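Local structure of endo-beta-1,2-glucanase (Talaromyces funiculosus, 6IMU) at residues S346-T351 / S428-W433; D36-E41 / A100-S105. The protein probably hydrolyses internal beta-1,2-glucosidic linkages in beta-1,2-glucans, as an endo-acting glycoside hydrolase that carries N-linked sugar. All coordinates share one frame; numbering follows the deposited sequence.

Interaction 1: residues S346-T351 / S428-W433. With NAG (2-acetamido-2-deoxy-beta-D-glucopyranose), chain E.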
ATOM      1  N   SER A 346      10.489  -2.202  -2.512  1.00 21.37           N
ATOM      2  CA  SER A 346      10.985  -1.958  -1.169  1.00 20.67           C
ATOM      3  C   SER A 346      10.431  -3.031  -0.227  1.00 20.97           C
ATOM      4  O   SER A 346       9.225  -3.298  -0.215  1.00 19.84           O
ATOM      5  CB  SER A 346      10.618  -0.573  -0.703  1.00 20.59           C
ATOM      6  OG  SER A 346      11.070   0.407  -1.623  1.00 20.09           O
ATOM      7  N   ILE A 347      11.319  -3.637   0.566  1.00 20.26           N
ATOM      8  CA  ILE A 347      11.004  -4.875   1.253  1.00 20.14           C
ATOM      9  C   ILE A 347      12.033  -5.131   2.362  1.00 20.40           C
ATOM     10  O   ILE A 347      13.189  -4.696   2.277  1.00 20.01           O
ATOM     11  CB  ILE A 347      10.965  -6.039   0.238  1.00 19.79           C
ATOM     12  CG1 ILE A 347      10.238  -7.262   0.794  1.00 19.55           C
ATOM     13  CG2 ILE A 347      12.368  -6.389  -0.245  1.00 19.43           C
ATOM     14  CD1 ILE A 347       8.746  -7.079   0.946  1.00 20.04           C
ATOM     15  N   ASN A 348      11.596  -5.874   3.381  1.00 20.35           N
ATOM     16  CA  ASN A 348      12.493  -6.397   4.398  1.00 21.27           C
ATOM     17  C   ASN A 348      13.445  -7.410   3.756  1.00 21.24           C
ATOM     18  O   ASN A 348      13.062  -8.162   2.850  1.00 19.98           O
ATOM     19  CB  ASN A 348      11.731  -7.004   5.578  1.00 20.96           C
ATOM     20  CG  ASN A 348      11.241  -5.948   6.542  1.00 21.05           C
ATOM     21  OD1 ASN A 348      12.018  -5.458   7.352  1.00 22.50           O
ATOM     22  ND2 ASN A 348       9.970  -5.592   6.460  1.00 20.37           N
ATOM     23  N   ASN A 349      14.691  -7.393   4.241  1.00 22.34           N
ATOM     24  CA  ASN A 349      15.753  -8.298   3.835  1.00 23.62           C
ATOM     25  C   ASN A 349      15.526  -9.655   4.511  1.00 23.39           C
ATOM     26  O   ASN A 349      14.627  -9.797   5.344  1.00 22.74           O
ATOM     27  CB  ASN A 349      17.123  -7.728   4.218  1.00 25.25           C
ATOM     28  CG  ASN A 349      18.259  -8.215   3.343  1.00 26.04           C
ATOM     29  OD1 ASN A 349      18.102  -9.154   2.567  1.00 24.19           O
ATOM     30  ND2 ASN A 349      19.408  -7.567   3.470  1.00 28.84           N
ATOM     31  N   VAL A 350      16.373 -10.630   4.168  1.00 24.07           N
ATOM     32  CA  VAL A 350      16.259 -12.004   4.665  1.00 24.86           C
ATOM     33  C   VAL A 350      16.447 -12.041   6.188  1.00 24.45           C
ATOM     34  O   VAL A 350      17.039 -11.144   6.788  1.00 24.78           O
ATOM     35  CB  VAL A 350      17.251 -12.951   3.962  1.00 25.23           C
ATOM     36  CG1 VAL A 350      16.968 -13.045   2.478  1.00 25.64           C
ATOM     37  CG2 VAL A 350      18.705 -12.571   4.201  1.00 25.77           C
ATOM     38  N   THR A 351      15.905 -13.105   6.788  1.00 24.13           N
ATOM     39  CA  THR A 351      16.127 -13.484   8.165  1.00 24.73           C
ATOM     40  C   THR A 351      17.458 -14.236   8.266  1.00 24.40           C
ATOM     41  O   THR A 351      17.757 -15.087   7.435  1.00 22.80           O
ATOM     42  CB  THR A 351      15.006 -14.398   8.683  1.00 24.17           C
ATOM     43  OG1 THR A 351      13.776 -13.673   8.655  1.00 23.83           O
ATOM     44  CG2 THR A 351      15.245 -14.912  10.084  1.00 24.23           C
ATOM     45  N   SER A 428      13.051 -13.820   3.934  1.00 20.76           N
ATOM     46  CA  SER A 428      12.603 -13.003   5.042  1.00 20.50           C
ATOM     47  C   SER A 428      11.428 -13.716   5.722  1.00 21.03           C
ATOM     48  O   SER A 428      10.318 -13.708   5.199  1.00 21.88           O
ATOM     49  CB  SER A 428      12.224 -11.621   4.578  1.00 20.84           C
ATOM     50  OG  SER A 428      11.958 -10.777   5.692  1.00 21.17           O
ATOM     51  N   ALA A 429      11.690 -14.347   6.871  1.00 20.45           N
ATOM     52  CA  ALA A 429      10.692 -15.141   7.600  1.00 20.78           C
ATOM     53  C   ALA A 429       9.803 -14.194   8.409  1.00 20.80           C
ATOM     54  O   ALA A 429       9.921 -14.073   9.624  1.00 20.53           O
ATOM     55  CB  ALA A 429      11.378 -16.171   8.468  1.00 20.95           C
ATOM     56  N   LEU A 430       8.918 -13.508   7.687  1.00 20.82           N
ATOM     57  CA  LEU A 430       8.252 -12.323   8.168  1.00 20.83           C
ATOM     58  C   LEU A 430       6.939 -12.142   7.396  1.00 20.72           C
ATOM     59  O   LEU A 430       6.808 -12.587   6.240  1.00 19.44           O
ATOM     60  CB  LEU A 430       9.201 -11.142   7.949  1.00 21.71           C
ATOM     61  CG  LEU A 430       8.715  -9.781   8.443  1.00 22.72           C
ATOM     62  CD1 LEU A 430       8.763  -9.690   9.960  1.00 23.57           C
ATOM     63  CD2 LEU A 430       9.537  -8.663   7.824  1.00 23.15           C
ATOM     64  N   LEU A 431       5.966 -11.523   8.070  1.00 19.50           N
ATOM     65  CA  LEU A 431       4.707 -11.077   7.485  1.00 20.46           C
ATOM     66  C   LEU A 431       4.555  -9.579   7.767  1.00 19.95           C
ATOM     67  O   LEU A 431       4.781  -9.154   8.892  1.00 19.62           O
ATOM     68  CB  LEU A 431       3.541 -11.834   8.126  1.00 21.19           C
ATOM     69  CG  LEU A 431       3.744 -13.328   8.356  1.00 21.76           C
ATOM     70  CD1 LEU A 431       2.715 -13.861   9.337  1.00 22.24           C
ATOM     71  CD2 LEU A 431       3.683 -14.076   7.039  1.00 21.04           C
ATOM     72  N   THR A 432       4.169  -8.805   6.751  1.00 19.38           N
ATOM     73  CA  THR A 432       3.800  -7.396   6.916  1.00 19.61           C
ATOM     74  C   THR A 432       2.583  -7.092   6.036  1.00 19.34           C
ATOM     75  O   THR A 432       2.355  -7.766   5.033  1.00 18.37           O
ATOM     76  CB  THR A 432       4.953  -6.444   6.564  1.00 19.53           C
ATOM     77  OG1 THR A 432       5.219  -6.559   5.169  1.00 19.60           O
ATOM     78  CG2 THR A 432       6.233  -6.713   7.330  1.00 20.49           C
ATOM     79  N   TRP A 433       1.818  -6.060   6.417  1.00 19.19           N
ATOM     80  CA  TRP A 433       0.696  -5.591   5.610  1.00 18.76           C
ATOM     81  C   TRP A 433       1.197  -5.188   4.224  1.00 19.20           C
ATOM     82  O   TRP A 433       0.540  -5.470   3.217  1.00 17.47           O
ATOM     83  CB  TRP A 433      -0.027  -4.415   6.270  1.00 18.66           C
ATOM     84  CG  TRP A 433      -0.800  -4.783   7.493  1.00 18.43           C
ATOM     85  CD1 TRP A 433      -0.317  -4.869   8.764  1.00 18.57           C
ATOM     86  CD2 TRP A 433      -2.202  -5.090   7.572  1.00 18.32           C
ATOM     87  NE1 TRP A 433      -1.321  -5.215   9.628  1.00 18.71           N
ATOM     88  CE2 TRP A 433      -2.487  -5.364   8.925  1.00 18.39           C
ATOM     89  CE3 TRP A 433      -3.243  -5.164   6.639  1.00 18.55           C
ATOM     90  CZ2 TRP A 433      -3.766  -5.705   9.363  1.00 18.73           C
ATOM     91  CZ3 TRP A 433      -4.505  -5.505   7.072  1.00 18.17           C
ATOM     92  CH2 TRP A 433      -4.761  -5.770   8.416  1.00 18.84           C
TER
HETATM   93  C1  NAG E 603      20.620  -7.836   2.739  1.00 29.38           C
HETATM   94  C2  NAG E 603      21.553  -6.646   2.900  1.00 30.21           C
HETATM   95  C3  NAG E 603      22.819  -6.879   2.086  1.00 30.54           C
HETATM   96  C4  NAG E 603      23.512  -8.154   2.549  1.00 31.63           C
HETATM   97  C5  NAG E 603      22.516  -9.304   2.478  1.00 31.73           C
HETATM   98  C6  NAG E 603      23.117 -10.590   3.030  1.00 31.79           C
HETATM   99  C7  NAG E 603      20.302  -4.549   3.348  1.00 29.08           C
HETATM  100  C8  NAG E 603      19.872  -3.240   2.739  1.00 28.63           C
HETATM  101  N2  NAG E 603      20.933  -5.377   2.513  1.00 30.23           N
HETATM  102  O3  NAG E 603      23.679  -5.752   2.251  1.00 31.49           O
HETATM  103  O4  NAG E 603      24.673  -8.435   1.737  1.00 33.81           O
HETATM  104  O5  NAG E 603      21.315  -9.002   3.208  1.00 30.21           O
HETATM  105  O6  NAG E 603      22.091 -11.588   2.949  1.00 32.78           O
HETATM  106  O7  NAG E 603      20.115  -4.808   4.530  1.00 29.25           O

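Interaction 2: residues D36-E41 / A100-S105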
ATOM      1  N   ASP A  36      -7.921 -19.251  -3.534  1.00 22.79           N
ATOM      2  CA  ASP A  36      -6.993 -19.899  -2.607  1.00 22.60           C
ATOM      3  C   ASP A  36      -6.100 -18.841  -1.943  1.00 22.50           C
ATOM      4  O   ASP A  36      -5.872 -18.901  -0.733  1.00 21.12           O
ATOM      5  CB  ASP A  36      -6.152 -20.966  -3.306  1.00 23.36           C
ATOM      6  CG  ASP A  36      -6.929 -22.200  -3.727  1.00 23.25           C
ATOM      7  OD1 ASP A  36      -8.101 -22.334  -3.315  1.00 22.16           O
ATOM      8  OD2 ASP A  36      -6.346 -23.017  -4.460  1.00 24.68           O
ATOM      9  N   VAL A  37      -5.606 -17.886  -2.743  1.00 22.31           N
ATOM     10  CA  VAL A  37      -4.748 -16.800  -2.262  1.00 22.40           C
ATOM     11  C   VAL A  37      -5.451 -16.063  -1.113  1.00 22.30           C
ATOM     12  O   VAL A  37      -4.886 -15.924  -0.029  1.00 21.34           O
ATOM     13  CB  VAL A  37      -4.348 -15.840  -3.402  1.00 22.03           C
ATOM     14  CG1 VAL A  37      -3.753 -14.545  -2.872  1.00 21.91           C
ATOM     15  CG2 VAL A  37      -3.384 -16.497  -4.380  1.00 21.64           C
ATOM     16  N   LEU A  38      -6.696 -15.638  -1.346  1.00 22.59           N
ATOM     17  CA  LEU A  38      -7.454 -14.816  -0.394  1.00 22.64           C
ATOM     18  C   LEU A  38      -7.682 -15.570   0.922  1.00 23.60           C
ATOM     19  O   LEU A  38      -7.623 -14.963   2.018  1.00 23.39           O
ATOM     20  CB  LEU A  38      -8.791 -14.423  -1.030  1.00 23.09           C
ATOM     21  CG  LEU A  38      -8.716 -13.340  -2.102  1.00 22.50           C
ATOM     22  CD1 LEU A  38     -10.052 -13.190  -2.795  1.00 23.58           C
ATOM     23  CD2 LEU A  38      -8.287 -12.009  -1.509  1.00 23.35           C
ATOM     24  N   PHE A  39      -7.943 -16.879   0.820  1.00 23.11           N
ATOM     25  CA  PHE A  39      -8.202 -17.725   1.988  1.00 22.86           C
ATOM     26  C   PHE A  39      -7.007 -17.662   2.943  1.00 22.76           C
ATOM     27  O   PHE A  39      -7.175 -17.400   4.137  1.00 23.91           O
ATOM     28  CB  PHE A  39      -8.482 -19.175   1.579  1.00 22.43           C
ATOM     29  CG  PHE A  39      -8.820 -20.092   2.729  1.00 22.39           C
ATOM     30  CD1 PHE A  39     -10.115 -20.181   3.222  1.00 22.63           C
ATOM     31  CD2 PHE A  39      -7.832 -20.850   3.338  1.00 23.37           C
ATOM     32  CE1 PHE A  39     -10.411 -21.009   4.294  1.00 22.86           C
ATOM     33  CE2 PHE A  39      -8.126 -21.670   4.418  1.00 23.01           C
ATOM     34  CZ  PHE A  39      -9.419 -21.758   4.888  1.00 23.17           C
ATOM     35  N   TRP A  40      -5.802 -17.898   2.413  1.00 22.47           N
ATOM     36  CA  TRP A  40      -4.614 -17.993   3.264  1.00 22.01           C
ATOM     37  C   TRP A  40      -4.106 -16.604   3.664  1.00 21.31           C
ATOM     38  O   TRP A  40      -3.651 -16.440   4.786  1.00 21.92           O
ATOM     39  CB  TRP A  40      -3.539 -18.868   2.618  1.00 22.20           C
ATOM     40  CG  TRP A  40      -3.917 -20.311   2.740  1.00 22.29           C
ATOM     41  CD1 TRP A  40      -4.490 -21.104   1.787  1.00 22.76           C
ATOM     42  CD2 TRP A  40      -3.864 -21.102   3.940  1.00 22.47           C
ATOM     43  NE1 TRP A  40      -4.754 -22.345   2.298  1.00 21.67           N
ATOM     44  CE2 TRP A  40      -4.379 -22.377   3.616  1.00 21.95           C
ATOM     45  CE3 TRP A  40      -3.418 -20.863   5.246  1.00 22.25           C
ATOM     46  CZ2 TRP A  40      -4.447 -23.409   4.549  1.00 21.60           C
ATOM     47  CZ3 TRP A  40      -3.493 -21.883   6.170  1.00 22.97           C
ATOM     48  CH2 TRP A  40      -4.000 -23.138   5.822  1.00 22.52           C
ATOM     49  N   GLU A  41      -4.214 -15.615   2.771  1.00 21.37           N
ATOM     50  CA  GLU A  41      -3.901 -14.219   3.116  1.00 20.35           C
ATOM     51  C   GLU A  41      -4.753 -13.785   4.319  1.00 19.76           C
ATOM     52  O   GLU A  41      -4.260 -13.097   5.221  1.00 19.94           O
ATOM     53  CB  GLU A  41      -4.130 -13.292   1.921  1.00 20.90           C
ATOM     54  CG  GLU A  41      -3.060 -13.376   0.841  1.00 21.04           C
ATOM     55  CD  GLU A  41      -1.634 -13.483   1.354  1.00 21.51           C
ATOM     56  OE1 GLU A  41      -1.216 -12.595   2.134  1.00 22.57           O
ATOM     57  OE2 GLU A  41      -0.948 -14.455   0.988  1.00 21.06           O
ATOM     58  N   ALA A 100     -13.496  -9.998  -0.245  1.00 22.19           N
ATOM     59  CA  ALA A 100     -13.096  -9.481   1.072  1.00 22.42           C
ATOM     60  C   ALA A 100     -13.605 -10.422   2.177  1.00 22.57           C
ATOM     61  O   ALA A 100     -12.945 -10.600   3.195  1.00 22.41           O
ATOM     62  CB  ALA A 100     -13.592  -8.071   1.246  1.00 21.83           C
ATOM     63  N   ALA A 101     -14.770 -11.043   1.960  1.00 23.39           N
ATOM     64  CA  ALA A 101     -15.344 -12.005   2.907  1.00 23.64           C
ATOM     65  C   ALA A 101     -14.496 -13.284   2.948  1.00 24.94           C
ATOM     66  O   ALA A 101     -14.284 -13.871   4.021  1.00 24.87           O
ATOM     67  CB  ALA A 101     -16.775 -12.304   2.539  1.00 23.33           C
ATOM     68  N   ARG A 102     -14.024 -13.716   1.771  1.00 25.06           N
ATOM     69  CA  ARG A 102     -13.128 -14.879   1.643  1.00 26.22           C
ATOM     70  C   ARG A 102     -11.901 -14.670   2.550  1.00 25.37           C
ATOM     71  O   ARG A 102     -11.407 -15.603   3.185  1.00 23.62           O
ATOM     72  CB  ARG A 102     -12.759 -15.061   0.164  1.00 26.93           C
ATOM     73  CG  ARG A 102     -11.835 -16.229  -0.145  1.00 27.82           C
ATOM     74  CD  ARG A 102     -12.532 -17.563  -0.084  1.00 27.85           C
ATOM     75  NE  ARG A 102     -11.679 -18.656  -0.533  1.00 27.34           N
ATOM     76  CZ  ARG A 102     -11.822 -19.916  -0.146  1.00 28.27           C
ATOM     77  NH1 ARG A 102     -12.794 -20.239   0.689  1.00 27.82           N
ATOM     78  NH2 ARG A 102     -10.994 -20.847  -0.590  1.00 31.31           N
ATOM     79  N   PHE A 103     -11.431 -13.420   2.602  1.00 25.37           N
ATOM     80  CA  PHE A 103     -10.291 -13.013   3.411  1.00 25.24           C
ATOM     81  C   PHE A 103     -10.686 -12.945   4.894  1.00 25.90           C
ATOM     82  O   PHE A 103     -10.031 -13.554   5.728  1.00 24.45           O
ATOM     83  CB  PHE A 103      -9.742 -11.681   2.892  1.00 24.09           C
ATOM     84  CG  PHE A 103      -8.598 -11.098   3.675  1.00 24.05           C
ATOM     85  CD1 PHE A 103      -8.822 -10.441   4.879  1.00 23.96           C
ATOM     86  CD2 PHE A 103      -7.299 -11.175   3.191  1.00 23.95           C
ATOM     87  CE1 PHE A 103      -7.765  -9.904   5.597  1.00 24.40           C
ATOM     88  CE2 PHE A 103      -6.247 -10.633   3.910  1.00 23.91           C
ATOM     89  CZ  PHE A 103      -6.480  -9.990   5.107  1.00 24.26           C
ATOM     90  N   LEU A 104     -11.748 -12.196   5.218  1.00 27.88           N
ATOM     91  CA  LEU A 104     -12.057 -11.833   6.627  1.00 29.59           C
ATOM     92  C   LEU A 104     -12.768 -12.975   7.365  1.00 29.24           C
ATOM     93  O   LEU A 104     -12.591 -13.145   8.573  1.00 29.24           O
ATOM     94  CB  LEU A 104     -12.939 -10.578   6.671  1.00 30.70           C
ATOM     95  CG  LEU A 104     -12.281  -9.299   7.186  1.00 31.67           C
ATOM     96  CD1 LEU A 104     -13.340  -8.237   7.465  1.00 32.16           C
ATOM     97  CD2 LEU A 104     -11.442  -9.561   8.429  1.00 32.26           C
ATOM     98  N   SER A 105     -13.611 -13.718   6.647  1.00 29.74           N
ATOM     99  CA  SER A 105     -14.628 -14.570   7.266  1.00 30.91           C
ATOM    100  C   SER A 105     -15.026 -15.687   6.304  1.00 31.03           C
ATOM    101  O   SER A 105     -16.188 -15.807   5.933  1.00 28.77           O
ATOM    102  CB  SER A 105     -15.815 -13.722   7.667  1.00 30.37           C
ATOM    103  OG  SER A 105     -16.569 -14.343   8.684  1.00 32.39           O
TER
HETATM  104  O   HOH W   1      -9.148 -16.420   5.595  1.00 21.81           O

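Interaction 1: residues S346-T351 / S428-W433
N349, V350 and T351 form an N-glycosylation sequon (Asn-Val-Thr), here where strand 347-352 is interrupted, and they meet S428 and A429 at the start of strand 427-432. N349 carries the sugar: its ND2 is bonded to C1 of the N-acetylglucosamine at 1.4 Å, and its CB points away from S428-W433; the sugar makes none of the contacts to 428-433. The carboxamide is also tied to its own chain, since N349 OD1 accepts V350 N at 2.8 Å, with the donor above the carbonyl plane and not on a lone pair. The sequon threonine turns the other way. T351 OG1, lying anti to its carbonyl carbon (chi1 -63°), takes the N-H of A429 at 2.8 Å with an angle of 149° at the hydrogen, while the methyl of A429 rests beside the T351 side chain. S428 OG donates to N349 O at 2.9 Å, coming from 36° above the carbonyl plane. A429 itself is the centre of an inverse gamma turn, which kinks the second chain just where these two bonds are made. Further along, N348 reaches across L430 at about a right angle, its ND2 lying 3.4 Å from the CD2 methyl; T432 CG2 is near the same nitrogen at 4.0 Å. The amide is held by E418 of strand 415-421: N348 ND2 bonds to OE2, and OE1 bonds to T432 OG1, which also caps helix 433-443 through S435 N. At the sequon, then, one hydroxyl accepts and the other donates, each satisfying a backbone group of the facing segment, while the E418 carboxylate ties together the side chains of N348 and T432.

Interaction 2: residues D36-E41 / A100-S105
L38 and F103 lie where helices 30-42 and 98-104 come together, the axes of the two short segments passing 7.4 Å apart with their N-to-C directions 38° from parallel. At this spacing the backbones themselves meet, and the CA-H of F103 points at L38 O, with F103 CA 3.6 Å from that oxygen. A water bridges the two helices, 2.6 Å from F39 O and 3.0 Å from F103 O; it has more acceptors around it than protons to give. R102 supplies the largest share of the interface. Its CG rests 3.6 Å from L38 CB, and a bend at chi2 (75°) turns the rest of the side chain across helix 30-42, bringing the guanidinium to F39. F39 CD1 sits over one face of that group, 3.7 Å from R102 NH1, with ring and guanidinium planes 43° apart, so the two do not lie flat on each other. The pair belongs to a three-helix packing: V440 of helix 433-443 touches L38, E41 and F103 as well. R102 NE is bonded to N35 O, one residue before D36, which fixes the guanidinium at this place. D36 approaches its edge, OD1 standing 4.2 Å from R102 NH2, beyond a salt bridge but probably near enough for a favourable electrostatic pull; D36 OD2 is bonded to Y21 OH. The F103 ring leans obliquely against the backbone of E41, its CE2 3.4 Å from E41 O, while the E41 carboxylate turns elsewhere, to K436 NZ and S416 N.

Overall arrangement
From the N terminus, helix 30-42 comes first; interaction 2 closes a loop of 58 residues that holds strands 51-52, 57-64 and 71-78 and helix 80-94 before helix 98-104 returns to it. Interaction 1 opens much later, joining strand 347-352 of a two-stranded sheet to strand 427-432 across an intervening 76 residues. The loops are in series and neither nest nor cross. Their centres are 21 Å apart and their nearest atoms about 5 Å, without touching. The tie between them is indirect: strand 57-64, from the first loop, pairs with strand 427-432, and helix 433-443, which follows that strand directly, packs against interaction 2.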